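Long-range contact in Baccell_00875 (Bacteroides cellulosilyticus DSM 14838, PDB 5NO8), which probably cleaves the rhamnose cap from arabinogalactan chains as a polysaccharide lyase, breaking the link between L-rhamnose and glucuronic acid: residues Tyr490-Leu500 and Pro547-Glu558. Residues are numbered along the deposited sequence; the frame is centred on the assembly and turned at random.
Sequences YAIGIPVRLGL and PAIQFLAQLYLE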
loop_
_atom_site.group_PDB
_atom_site.type_symbol
_atom_site.label_atom_id
_atom_site.label_comp_id
_atom_site.label_asym_id
_atom_site.label_seq_id
_atom_site.Cartn_x
_atom_site.Cartn_y
_atom_site.Cartn_z
ATOM N N TYR A 490 8.548 -0.773 18.517
ATOM C CA TYR A 490 8.500 -1.524 17.262
ATOM C C TYR A 490 9.082 -0.668 16.138
ATOM O O TYR A 490 8.389 -0.282 15.177
ATOM C CB TYR A 490 7.074 -1.937 16.938
ATOM C CG TYR A 490 6.539 -3.062 17.791
ATOM C CD1 TYR A 490 6.336 -2.907 19.167
ATOM C CD2 TYR A 490 6.229 -4.282 17.220
ATOM C CE1 TYR A 490 5.850 -3.967 19.937
ATOM C CE2 TYR A 490 5.737 -5.343 17.977
ATOM C CZ TYR A 490 5.549 -5.182 19.342
ATOM O OH TYR A 490 5.050 -6.260 20.067
ATOM N N ALA A 491 10.371 -0.415 16.229
ATOM C CA ALA A 491 11.023 0.520 15.310
ATOM C C ALA A 491 11.232 -0.176 13.971
ATOM O O ALA A 491 11.387 -1.392 13.923
ATOM C CB ALA A 491 12.362 0.963 15.880
ATOM N N ILE A 492 11.279 0.623 12.905
ATOM C CA ILE A 492 11.493 0.121 11.566
ATOM C C ILE A 492 12.999 -0.047 11.297
ATOM O O ILE A 492 13.794 0.885 11.504
ATOM C CB ILE A 492 10.910 1.080 10.519
ATOM C CG1 ILE A 492 9.388 1.211 10.706
ATOM C CG2 ILE A 492 11.245 0.575 9.111
ATOM C CD1 ILE A 492 8.829 2.483 10.120
ATOM N N GLY A 493 13.366 -1.225 10.812
ATOM C CA GLY A 493 14.725 -1.481 10.368
ATOM C C GLY A 493 15.713 -1.432 11.519
ATOM O O GLY A 493 16.769 -0.807 11.418
ATOM N N ILE A 494 15.362 -2.076 12.632
ATOM C CA ILE A 494 16.311 -2.212 13.738
ATOM C C ILE A 494 17.473 -3.018 13.136
ATOM O O ILE A 494 17.243 -4.111 12.636
ATOM C CB ILE A 494 15.683 -2.956 14.926
ATOM C CG1 ILE A 494 14.529 -2.122 15.510
ATOM C CG2 ILE A 494 16.747 -3.240 15.987
ATOM C CD1 ILE A 494 13.578 -2.915 16.385
ATOM N N PRO A 495 18.698 -2.455 13.117
ATOM C CA PRO A 495 19.789 -3.109 12.379
ATOM C C PRO A 495 20.477 -4.272 13.138
ATOM O O PRO A 495 21.651 -4.169 13.518
ATOM C CB PRO A 495 20.748 -1.945 12.102
ATOM C CG PRO A 495 20.555 -1.037 13.264
ATOM C CD PRO A 495 19.102 -1.124 13.618
ATOM N N VAL A 496 19.751 -5.368 13.331
ATOM C CA VAL A 496 20.232 -6.497 14.133
ATOM C C VAL A 496 21.451 -7.197 13.515
ATOM O O VAL A 496 22.516 -7.273 14.123
ATOM C CB VAL A 496 19.101 -7.517 14.398
ATOM C CG1 VAL A 496 19.607 -8.771 15.101
ATOM C CG2 VAL A 496 17.980 -6.873 15.201
ATOM N N ARG A 497 21.284 -7.724 12.309
ATOM C CA ARG A 497 22.368 -8.413 11.624
ATOM C C ARG A 497 23.530 -7.484 11.323
ATOM O O ARG A 497 24.694 -7.869 11.507
ATOM C CB ARG A 497 21.900 -9.030 10.317
ATOM C CG ARG A 497 20.848 -10.089 10.482
ATOM C CD ARG A 497 20.858 -11.049 9.308
ATOM N NE ARG A 497 21.913 -12.050 9.451
ATOM C CZ ARG A 497 22.164 -13.021 8.576
ATOM N NH1 ARG A 497 21.464 -13.134 7.449
ATOM N NH2 ARG A 497 23.141 -13.879 8.825
ATOM N N LEU A 498 23.208 -6.280 10.862
ATOM C CA LEU A 498 24.223 -5.304 10.478
ATOM C C LEU A 498 25.045 -4.867 11.706
ATOM O O LEU A 498 26.270 -4.850 11.666
ATOM C CB LEU A 498 23.563 -4.092 9.844
ATOM C CG LEU A 498 24.450 -2.906 9.496
ATOM C CD1 LEU A 498 25.539 -3.283 8.499
ATOM C CD2 LEU A 498 23.585 -1.788 8.967
ATOM N N GLY A 499 24.359 -4.499 12.777
ATOM C CA GLY A 499 25.029 -4.053 13.998
ATOM C C GLY A 499 25.918 -5.131 14.605
ATOM O O GLY A 499 27.092 -4.875 14.906
ATOM N N LEU A 500 25.380 -6.318 14.794
ATOM C CA LEU A 500 26.170 -7.430 15.346
ATOM C C LEU A 500 27.324 -7.877 14.449
ATOM O O LEU A 500 28.408 -8.195 14.960
ATOM C CB LEU A 500 25.294 -8.638 15.661
ATOM C CG LEU A 500 24.266 -8.444 16.778
ATOM C CD1 LEU A 500 23.495 -9.732 16.946
ATOM C CD2 LEU A 500 24.932 -8.025 18.082
ATOM N N PRO A 547 7.915 -4.514 10.838
ATOM C CA PRO A 547 9.161 -4.404 11.628
ATOM C C PRO A 547 9.314 -5.415 12.771
ATOM O O PRO A 547 10.445 -5.829 13.050
ATOM C CB PRO A 547 9.064 -3.011 12.209
ATOM C CG PRO A 547 8.322 -2.249 11.179
ATOM C CD PRO A 547 7.261 -3.205 10.715
ATOM N N ALA A 548 8.206 -5.795 13.417
ATOM C CA ALA A 548 8.245 -6.845 14.448
ATOM C C ALA A 548 8.863 -8.098 13.879
ATOM O O ALA A 548 9.774 -8.684 14.464
ATOM C CB ALA A 548 6.839 -7.166 14.974
ATOM N N ILE A 549 8.393 -8.493 12.706
ATOM C CA ILE A 549 8.801 -9.750 12.107
ATOM C C ILE A 549 10.209 -9.627 11.508
ATOM O O ILE A 549 10.995 -10.599 11.557
ATOM C CB ILE A 549 7.798 -10.199 11.029
ATOM C CG1 ILE A 549 6.389 -10.318 11.624
ATOM C CG2 ILE A 549 8.207 -11.503 10.385
ATOM C CD1 ILE A 549 5.330 -10.646 10.601
ATOM N N GLN A 550 10.511 -8.451 10.953
ATOM C CA GLN A 550 11.837 -8.101 10.410
ATOM C C GLN A 550 12.882 -8.263 11.523
ATOM O O GLN A 550 13.923 -8.902 11.345
ATOM C CB GLN A 550 11.811 -6.646 9.902
ATOM C CG GLN A 550 13.091 -6.091 9.293
ATOM C CD GLN A 550 13.034 -4.579 9.060
ATOM O OE1 GLN A 550 12.296 -3.837 9.741
ATOM N NE2 GLN A 550 13.823 -4.109 8.099
ATOM N N PHE A 551 12.557 -7.726 12.687
ATOM C CA PHE A 551 13.432 -7.850 13.854
ATOM C C PHE A 551 13.606 -9.292 14.317
ATOM O O PHE A 551 14.745 -9.775 14.496
ATOM C CB PHE A 551 12.888 -7.019 15.001
ATOM C CG PHE A 551 13.720 -7.124 16.234
ATOM C CD1 PHE A 551 14.770 -6.278 16.420
ATOM C CD2 PHE A 551 13.465 -8.121 17.171
ATOM C CE1 PHE A 551 15.576 -6.373 17.543
ATOM C CE2 PHE A 551 14.251 -8.232 18.293
ATOM C CZ PHE A 551 15.301 -7.360 18.481
ATOM N N LEU A 552 12.489 -9.979 14.529
ATOM C CA LEU A 552 12.527 -11.352 15.013
ATOM C C LEU A 552 13.242 -12.319 14.078
ATOM O O LEU A 552 13.955 -13.216 14.541
ATOM C CB LEU A 552 11.133 -11.875 15.329
ATOM C CG LEU A 552 10.389 -11.227 16.509
ATOM C CD1 LEU A 552 8.935 -11.622 16.418
ATOM C CD2 LEU A 552 10.951 -11.647 17.860
ATOM N N ALA A 553 13.050 -12.163 12.769
ATOM C CA ALA A 553 13.700 -13.046 11.814
ATOM C C ALA A 553 15.226 -12.868 11.844
ATOM O O ALA A 553 15.978 -13.850 11.791
ATOM C CB ALA A 553 13.162 -12.821 10.415
ATOM N N GLN A 554 15.662 -11.621 11.912
ATOM C CA GLN A 554 17.085 -11.314 12.085
ATOM C C GLN A 554 17.611 -11.864 13.416
ATOM O O GLN A 554 18.719 -12.412 13.472
ATOM C CB GLN A 554 17.351 -9.829 12.037
ATOM C CG GLN A 554 17.173 -9.182 10.675
ATOM C CD GLN A 554 17.375 -7.700 10.758
ATOM O OE1 GLN A 554 16.407 -6.929 10.831
ATOM N NE2 GLN A 554 18.614 -7.279 10.805
ATOM N N LEU A 555 16.831 -11.714 14.483
ATOM C CA LEU A 555 17.252 -12.246 15.788
ATOM C C LEU A 555 17.377 -13.767 15.727
ATOM O O LEU A 555 18.340 -14.322 16.257
ATOM C CB LEU A 555 16.303 -11.802 16.901
ATOM C CG LEU A 555 16.757 -12.105 18.343
ATOM C CD1 LEU A 555 18.135 -11.502 18.589
ATOM C CD2 LEU A 555 15.770 -11.532 19.360
ATOM N N TYR A 556 16.474 -14.439 15.022
ATOM C CA TYR A 556 16.627 -15.863 14.786
ATOM C C TYR A 556 17.921 -16.190 14.027
ATOM O O TYR A 556 18.628 -17.142 14.381
ATOM C CB TYR A 556 15.439 -16.460 14.027
ATOM C CG TYR A 556 15.668 -17.902 13.674
ATOM C CD1 TYR A 556 15.588 -18.894 14.658
ATOM C CD2 TYR A 556 16.033 -18.284 12.384
ATOM C CE1 TYR A 556 15.817 -20.219 14.350
ATOM C CE2 TYR A 556 16.288 -19.611 12.082
ATOM C CZ TYR A 556 16.175 -20.563 13.076
ATOM O OH TYR A 556 16.394 -21.872 12.774
ATOM N N LEU A 557 18.202 -15.438 12.959
ATOM C CA LEU A 557 19.370 -15.730 12.142
ATOM C C LEU A 557 20.673 -15.516 12.920
ATOM O O LEU A 557 21.664 -16.171 12.627
ATOM C CB LEU A 557 19.364 -14.907 10.848
ATOM C CG LEU A 557 18.260 -15.303 9.842
ATOM C CD1 LEU A 557 18.068 -14.241 8.753
ATOM C CD2 LEU A 557 18.537 -16.652 9.207
ATOM N N GLU A 558 20.655 -14.625 13.908
ATOM C CA GLU A 558 21.813 -14.389 14.770
ATOM C C GLU A 558 21.935 -15.346 15.968
ATOM O O GLU A 558 23.048 -15.605 16.422
ATOM C CB GLU A 558 21.800 -12.939 15.281
ATOM C CG GLU A 558 21.941 -11.891 14.178
ATOM C CD GLU A 558 23.270 -11.974 13.445
ATOM O OE1 GLU A 558 24.327 -11.996 14.118
ATOM O OE2 GLU A 558 23.253 -12.032 12.199
HETATM O O HOH W 1 12.590 -3.673 12.881
#
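Val496 enters helix 542-559 as a knob into a hole, set among Phe551, Gln554, Leu555 and Glu558, where the start of helix 496-505 meets it within the helical domain of the lyase. The two short helical segments run at 44° to each other, their axes approaching to 9.5 Å. The buried, tightly packed part lies at Phe551: with CG2 anti to its carbonyl carbon, Val496 directs that methyl at the ring, 3.4 Å from Phe551 CE1. Ile494 adds CG2 at the edge of the same ring and lays CD1 3.6 Å from Phe551 CD1, while Phe526 meets the ring edge-to-face. Further back, the loop leading into the helix is pinned by polar contacts. Gly493 N donates to Gln550 OE1 (3.0 Å), approaching from above the carbonyl plane, and Gln550 NE2 turns to Tyr686 OH and a bound glycerol. A water takes the Ile494 N-H and lies within hydrogen-bonding distance of Ala491 O (2.8 Å) and Pro547 O (3.0 Å), bridging loop and helix. By contrast, the far end, at Arg497, Leu557 and Glu558, is partly exposed and combines a salt bridge with aliphatic contacts. There the bend at chi3 (81°) swings the guanidinium back over Leu557, whose CB lies 4.0 Å above the centre of one face. Without the guanidinium, as with an alanine at Arg497, the Glu558 carboxylate would probably lose its cationic mate and Leu557 its cover. The bridge itself is a single, nearly straight bond: Arg497 NE reaches Glu558 OE2 at 3.1 Å, with the oxygen almost in the guanidinium plane.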